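Long-range contacts in DNA topoisomerase 2-associated protein PAT1 (Saccharomyces cerevisiae, PDB 5LMG), which activates mRNA decapping and represses translation, its C-terminal domain directly binding the decapping enzyme Dcp2 and the exonuclease Xrn1: residues P147-T152 / N260-R265; L184-I189 / N236-K241. The protein carries 2 engineered substitutions. All coordinates share one frame; numbering follows the deposited sequence.

How the contacts relate
Contacts 1 and 2 lie on opposite sides of the centre of this largely helical chain. Their centres are about 32 Å apart, and their nearest atoms are about 21 Å apart. The chain links them: helix 178-191 of contact 2 follows helix 151-174 of contact 1, and helix 257-267 of contact 1 follows helix 234-246 of contact 2. Contact 2 thus falls, in sequence, between the two segments of contact 1. Contact 1 mixes one hydrogen bond with CH-pi and apolar contacts where a loop meets a helix. Contact 2 is apolar and joins two helices. A 1,2-ethanediol, probably from the crystallisation liquor, binds N260 and another N236, away from the touching side chains.

Contact 1: P147-T152 / N260-R265; sequences PKPTLT and NDHIMR. With EDO (1,2-ethanediol), chain H.
H262 reaches out from helix 257-267 and fits its ring against K148 and P149, just ahead of helix 151-174. Its CG is anti to the backbone N (chi1 180°), which carries the imidazole across to the loop. H262 NE2 then donates to the carbonyl O of P149 at 2.7 Å, with an N-H...O angle of 152°. The acceptor lies near the ring plane, but NE2 sits above the carbonyl plane, 39° out of it. K148 covers one face of the ring. The K148 chain bends at chi2 and brings its CD to 3.8 Å from the ring centroid of H262, a CH-pi contact offset toward the rim at ND1. One water holds the other ring nitrogen, 2.8 Å from H262 ND1. The same water has weak bonds to K148 NZ and R265 NH2. Beside the imidazole, the ring of P149 meets I263 at about a right angle, with P149 CG 3.5 Å from I263 CD1. L154 of helix 151-174 touches both side chains. T150, the next residue, is the N-cap of that helix. An alanine in place of H262 would probably leave the P149 carbonyl without its N-H partner and K148 CD without the ring face it packs on. Both imidazole nitrogens have polar partners, and the near-in-plane NE2 bond to P149 O and K148 CD over one face help fix the ring's rotation. The nearby positive charges of K148 and R265 would be expected to disfavour a charged imidazole.

Contact 2: L184-I189 / N236-K241; sequences LLLQLI and NEIYDK. With EDO (1,2-ethanediol), chain L.
No ring lies between I238 and the leucines L185 and L186. The one aromatic ring, Y239, leaves its helix away from helix 178-191. There it stacks edge-to-face with H292, and its OH is hydrogen-bonded to the carbonyl of L284. A 1,2-ethanediol lies beside it, with C2 3.4 Å from Y239 CD1. N236 holds this diol twice: its carbonyl O accepts from O1 at 2.7 Å, and its ND2 donates to O2 at 3.0 Å. The contact itself is aliphatic. I238 points at the other helix and splits its two branches. I238 CG2 meets L185 CB at 3.9 Å, while its CD1 meets L186 CG at 4.0 Å. The extended CG1 branch (chi2 175°) takes CD1 to L186, which it crosses at about a right angle. I189 comes in one turn later, its CD1 4.2 Å from I238 CG2. K241 lies beside I189, its carbonyl O 4.4 Å from I189 CG2; its amine leads away. L185 also touches L210 and A214 of helix 201-216. The segment axes are 10.5 Å apart and nearly parallel, at 21°. Near-parallel helices with helix 201-216 between them in sequence are consistent with an alpha-alpha superhelix, as in the TPR clan.

Contact 1: P147-T152 / N260-R265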
loop_
_atom_site.group_PDB
_atom_site.type_symbol
_atom_site.label_atom_id
_atom_site.label_comp_id
_atom_site.label_asym_id
_atom_site.label_seq_id
_atom_site.Cartn_x
_atom_site.Cartn_y
_atom_site.Cartn_z
ATOM N N PRO A 147 -6.900 -15.339 5.687
ATOM C CA PRO A 147 -7.482 -15.672 4.377
ATOM C C PRO A 147 -8.971 -15.369 4.265
ATOM O O PRO A 147 -9.460 -15.170 3.159
ATOM C CB PRO A 147 -7.179 -17.164 4.221
ATOM C CG PRO A 147 -7.136 -17.679 5.618
ATOM C CD PRO A 147 -6.554 -16.563 6.447
ATOM N N LYS A 148 -9.682 -15.300 5.408
ATOM C CA LYS A 148 -11.121 -15.009 5.438
ATOM C C LYS A 148 -11.422 -13.802 6.365
ATOM O O LYS A 148 -12.011 -13.987 7.438
ATOM C CB LYS A 148 -11.919 -16.271 5.846
ATOM C CG LYS A 148 -11.800 -17.462 4.888
ATOM C CD LYS A 148 -12.523 -17.245 3.562
ATOM C CE LYS A 148 -12.327 -18.405 2.615
ATOM N NZ LYS A 148 -12.785 -18.080 1.236
ATOM N N PRO A 149 -10.980 -12.565 6.010
ATOM C CA PRO A 149 -11.266 -11.421 6.894
ATOM C C PRO A 149 -12.756 -11.105 6.966
ATOM O O PRO A 149 -13.446 -11.174 5.961
ATOM C CB PRO A 149 -10.474 -10.269 6.269
ATOM C CG PRO A 149 -10.334 -10.639 4.842
ATOM C CD PRO A 149 -10.255 -12.135 4.792
ATOM N N THR A 150 -13.249 -10.774 8.149
ATOM C CA THR A 150 -14.670 -10.436 8.317
ATOM C C THR A 150 -14.883 -8.998 7.832
ATOM O O THR A 150 -13.897 -8.279 7.642
ATOM C CB THR A 150 -15.083 -10.621 9.787
ATOM O OG1 THR A 150 -14.382 -9.664 10.582
ATOM C CG2 THR A 150 -14.799 -12.032 10.303
ATOM N N LEU A 151 -16.138 -8.570 7.620
ATOM C CA LEU A 151 -16.409 -7.186 7.202
ATOM C C LEU A 151 -15.829 -6.143 8.207
ATOM O O LEU A 151 -15.285 -5.125 7.786
ATOM C CB LEU A 151 -17.909 -6.940 6.927
ATOM C CG LEU A 151 -18.299 -5.570 6.326
ATOM C CD1 LEU A 151 -17.565 -5.295 5.008
ATOM C CD2 LEU A 151 -19.819 -5.462 6.138
ATOM N N THR A 152 -15.925 -6.424 9.514
ATOM C CA THR A 152 -15.397 -5.571 10.589
ATOM C C THR A 152 -13.884 -5.391 10.429
ATOM O O THR A 152 -13.374 -4.277 10.590
ATOM C CB THR A 152 -15.822 -6.151 11.960
ATOM O OG1 THR A 152 -17.247 -6.147 12.036
ATOM C CG2 THR A 152 -15.238 -5.382 13.152
ATOM N N ASN A 260 -9.983 -13.224 -3.174
ATOM C CA ASN A 260 -10.673 -12.180 -3.944
ATOM C C ASN A 260 -12.193 -12.325 -3.859
ATOM O O ASN A 260 -12.883 -11.352 -3.535
ATOM C CB ASN A 260 -10.218 -12.175 -5.405
ATOM C CG ASN A 260 -8.789 -11.749 -5.629
ATOM O OD1 ASN A 260 -8.138 -11.144 -4.770
ATOM N ND2 ASN A 260 -8.278 -12.044 -6.813
ATOM N N ASP A 261 -12.702 -13.556 -4.091
ATOM C CA ASP A 261 -14.127 -13.896 -4.016
ATOM C C ASP A 261 -14.757 -13.476 -2.706
ATOM O O ASP A 261 -15.838 -12.878 -2.708
ATOM C CB ASP A 261 -14.312 -15.407 -4.180
ATOM C CG ASP A 261 -14.303 -15.904 -5.613
ATOM O OD1 ASP A 261 -13.837 -15.152 -6.511
ATOM O OD2 ASP A 261 -14.764 -17.042 -5.845
ATOM N N HIS A 262 -14.092 -13.838 -1.593
ATOM C CA HIS A 262 -14.498 -13.553 -0.226
ATOM C C HIS A 262 -14.666 -12.045 -0.001
ATOM O O HIS A 262 -15.720 -11.631 0.502
ATOM C CB HIS A 262 -13.510 -14.198 0.765
ATOM C CG HIS A 262 -13.851 -13.947 2.199
ATOM N ND1 HIS A 262 -14.809 -14.697 2.851
ATOM C CD2 HIS A 262 -13.364 -13.019 3.052
ATOM C CE1 HIS A 262 -14.872 -14.209 4.079
ATOM N NE2 HIS A 262 -14.015 -13.203 4.248
ATOM N N ILE A 263 -13.664 -11.232 -0.426
ATOM C CA ILE A 263 -13.666 -9.762 -0.325
ATOM C C ILE A 263 -14.769 -9.160 -1.204
ATOM O O ILE A 263 -15.489 -8.274 -0.745
ATOM C CB ILE A 263 -12.285 -9.104 -0.664
ATOM C CG1 ILE A 263 -11.067 -9.800 0.019
ATOM C CG2 ILE A 263 -12.287 -7.595 -0.378
ATOM C CD1 ILE A 263 -11.026 -9.877 1.490
ATOM N N MET A 264 -14.862 -9.616 -2.473
ATOM C CA MET A 264 -15.851 -9.158 -3.453
ATOM C C MET A 264 -17.284 -9.338 -2.941
ATOM O O MET A 264 -18.093 -8.423 -3.072
ATOM C CB MET A 264 -15.659 -9.866 -4.801
ATOM C CG MET A 264 -14.468 -9.343 -5.603
ATOM S SD MET A 264 -14.397 -10.049 -7.279
ATOM C CE MET A 264 -13.815 -11.624 -6.937
ATOM N N ARG A 265 -17.562 -10.489 -2.311
ATOM C CA ARG A 265 -18.844 -10.856 -1.699
ATOM C C ARG A 265 -19.186 -9.880 -0.548
ATOM O O ARG A 265 -20.300 -9.353 -0.502
ATOM C CB ARG A 265 -18.749 -12.305 -1.186
ATOM C CG ARG A 265 -20.067 -12.995 -0.858
ATOM C CD ARG A 265 -20.017 -14.489 -1.180
ATOM N NE ARG A 265 -18.994 -15.233 -0.433
ATOM C CZ ARG A 265 -17.919 -15.801 -0.978
ATOM N NH1 ARG A 265 -17.697 -15.706 -2.284
ATOM N NH2 ARG A 265 -17.054 -16.461 -0.218
HETATM C C1 EDO H . -5.564 -12.646 -10.077
HETATM O O1 EDO H . -5.057 -11.475 -10.702
HETATM C C2 EDO H . -4.781 -12.903 -8.768
HETATM O O2 EDO H . -5.078 -11.919 -7.771
HETATM O O HOH W 1 -15.802 -17.206 2.173
#

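Contact 2: L184-I189 / N236-K241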
loop_
_atom_site.group_PDB
_atom_site.type_symbol
_atom_site.label_atom_id
_atom_site.label_comp_id
_atom_site.label_asym_id
_atom_site.label_seq_id
_atom_site.Cartn_x
_atom_site.Cartn_y
_atom_site.Cartn_z
ATOM N N LEU A 184 14.480 4.743 6.386
ATOM C CA LEU A 184 13.185 4.053 6.520
ATOM C C LEU A 184 13.110 2.779 5.684
ATOM O O LEU A 184 12.562 1.780 6.144
ATOM C CB LEU A 184 11.991 4.990 6.216
ATOM C CG LEU A 184 11.803 6.222 7.125
ATOM C CD1 LEU A 184 10.674 7.091 6.616
ATOM C CD2 LEU A 184 11.518 5.822 8.572
ATOM N N LEU A 185 13.693 2.801 4.477
ATOM C CA LEU A 185 13.746 1.644 3.578
ATOM C C LEU A 185 14.565 0.512 4.202
ATOM O O LEU A 185 14.138 -0.648 4.172
ATOM C CB LEU A 185 14.359 2.050 2.231
ATOM C CG LEU A 185 13.390 2.638 1.213
ATOM C CD1 LEU A 185 14.126 3.547 0.238
ATOM C CD2 LEU A 185 12.632 1.548 0.479
ATOM N N LEU A 186 15.726 0.865 4.787
ATOM C CA LEU A 186 16.617 -0.071 5.470
ATOM C C LEU A 186 15.934 -0.646 6.697
ATOM O O LEU A 186 16.061 -1.845 6.930
ATOM C CB LEU A 186 17.956 0.590 5.847
ATOM C CG LEU A 186 18.967 0.772 4.709
ATOM C CD1 LEU A 186 20.153 1.622 5.167
ATOM C CD2 LEU A 186 19.441 -0.571 4.166
ATOM N N GLN A 187 15.157 0.182 7.443
ATOM C CA GLN A 187 14.379 -0.267 8.610
ATOM C C GLN A 187 13.389 -1.367 8.188
ATOM O O GLN A 187 13.279 -2.385 8.865
ATOM C CB GLN A 187 13.605 0.902 9.264
ATOM C CG GLN A 187 14.449 1.847 10.123
ATOM C CD GLN A 187 14.910 1.265 11.441
ATOM O OE1 GLN A 187 14.187 0.534 12.128
ATOM N NE2 GLN A 187 16.116 1.630 11.851
ATOM N N LEU A 188 12.720 -1.174 7.036
ATOM C CA LEU A 188 11.756 -2.119 6.477
ATOM C C LEU A 188 12.403 -3.456 6.072
ATOM O O LEU A 188 11.952 -4.511 6.511
ATOM C CB LEU A 188 11.022 -1.460 5.292
ATOM C CG LEU A 188 10.010 -2.318 4.544
ATOM C CD1 LEU A 188 8.665 -1.665 4.534
ATOM C CD2 LEU A 188 10.482 -2.582 3.130
ATOM N N ILE A 189 13.464 -3.399 5.248
ATOM C CA ILE A 189 14.171 -4.557 4.689
ATOM C C ILE A 189 14.895 -5.405 5.765
ATOM O O ILE A 189 14.868 -6.638 5.689
ATOM C CB ILE A 189 15.122 -4.052 3.552
ATOM C CG1 ILE A 189 14.318 -3.407 2.393
ATOM C CG2 ILE A 189 16.026 -5.146 3.007
ATOM C CD1 ILE A 189 15.146 -2.334 1.552
ATOM N N ASN A 236 20.481 3.251 -5.636
ATOM C CA ASN A 236 20.695 2.095 -6.519
ATOM C C ASN A 236 21.049 0.839 -5.691
ATOM O O ASN A 236 20.471 -0.232 -5.914
ATOM C CB ASN A 236 21.769 2.386 -7.582
ATOM C CG ASN A 236 21.399 3.495 -8.548
ATOM O OD1 ASN A 236 22.127 4.481 -8.698
ATOM N ND2 ASN A 236 20.255 3.376 -9.216
ATOM N N GLU A 237 21.923 1.010 -4.674
ATOM C CA GLU A 237 22.333 -0.049 -3.749
ATOM C C GLU A 237 21.143 -0.555 -2.887
ATOM O O GLU A 237 20.957 -1.768 -2.753
ATOM C CB GLU A 237 23.507 0.420 -2.844
ATOM C CG GLU A 237 24.785 0.793 -3.582
ATOM C CD GLU A 237 25.319 -0.245 -4.554
ATOM O OE1 GLU A 237 25.446 -1.428 -4.159
ATOM O OE2 GLU A 237 25.586 0.122 -5.722
ATOM N N ILE A 238 20.349 0.372 -2.316
ATOM C CA ILE A 238 19.237 0.032 -1.437
ATOM C C ILE A 238 18.079 -0.604 -2.235
ATOM O O ILE A 238 17.503 -1.592 -1.767
ATOM C CB ILE A 238 18.828 1.226 -0.533
ATOM C CG1 ILE A 238 20.011 1.535 0.446
ATOM C CG2 ILE A 238 17.511 0.925 0.229
ATOM C CD1 ILE A 238 19.875 2.704 1.318
ATOM N N TYR A 239 17.795 -0.090 -3.455
ATOM C CA TYR A 239 16.785 -0.665 -4.358
ATOM C C TYR A 239 17.145 -2.146 -4.616
ATOM O O TYR A 239 16.270 -3.010 -4.530
ATOM C CB TYR A 239 16.718 0.103 -5.706
ATOM C CG TYR A 239 15.830 -0.576 -6.734
ATOM C CD1 TYR A 239 16.334 -1.573 -7.574
ATOM C CD2 TYR A 239 14.476 -0.259 -6.836
ATOM C CE1 TYR A 239 15.512 -2.242 -8.482
ATOM C CE2 TYR A 239 13.643 -0.922 -7.743
ATOM C CZ TYR A 239 14.168 -1.906 -8.571
ATOM O OH TYR A 239 13.365 -2.573 -9.468
ATOM N N ASP A 240 18.438 -2.422 -4.926
ATOM C CA ASP A 240 18.915 -3.772 -5.192
ATOM C C ASP A 240 18.762 -4.707 -3.993
ATOM O O ASP A 240 18.442 -5.879 -4.197
ATOM C CB ASP A 240 20.346 -3.776 -5.737
ATOM C CG ASP A 240 20.667 -5.062 -6.468
ATOM O OD1 ASP A 240 20.007 -5.341 -7.508
ATOM O OD2 ASP A 240 21.522 -5.831 -5.967
ATOM N N LYS A 241 18.960 -4.197 -2.753
ATOM C CA LYS A 241 18.757 -4.988 -1.523
ATOM C C LYS A 241 17.268 -5.372 -1.391
ATOM O O LYS A 241 16.950 -6.529 -1.087
ATOM C CB LYS A 241 19.239 -4.230 -0.276
ATOM C CG LYS A 241 20.762 -4.143 -0.164
ATOM C CD LYS A 241 21.191 -3.267 1.013
ATOM C CE LYS A 241 22.429 -2.437 0.704
ATOM N NZ LYS A 241 23.650 -3.274 0.550
HETATM C C1 EDO L . 19.920 -0.326 -9.207
HETATM O O1 EDO L . 19.858 -1.404 -8.298
HETATM C C2 EDO L . 18.512 -0.055 -9.775
HETATM O O2 EDO L . 18.410 1.280 -10.210
#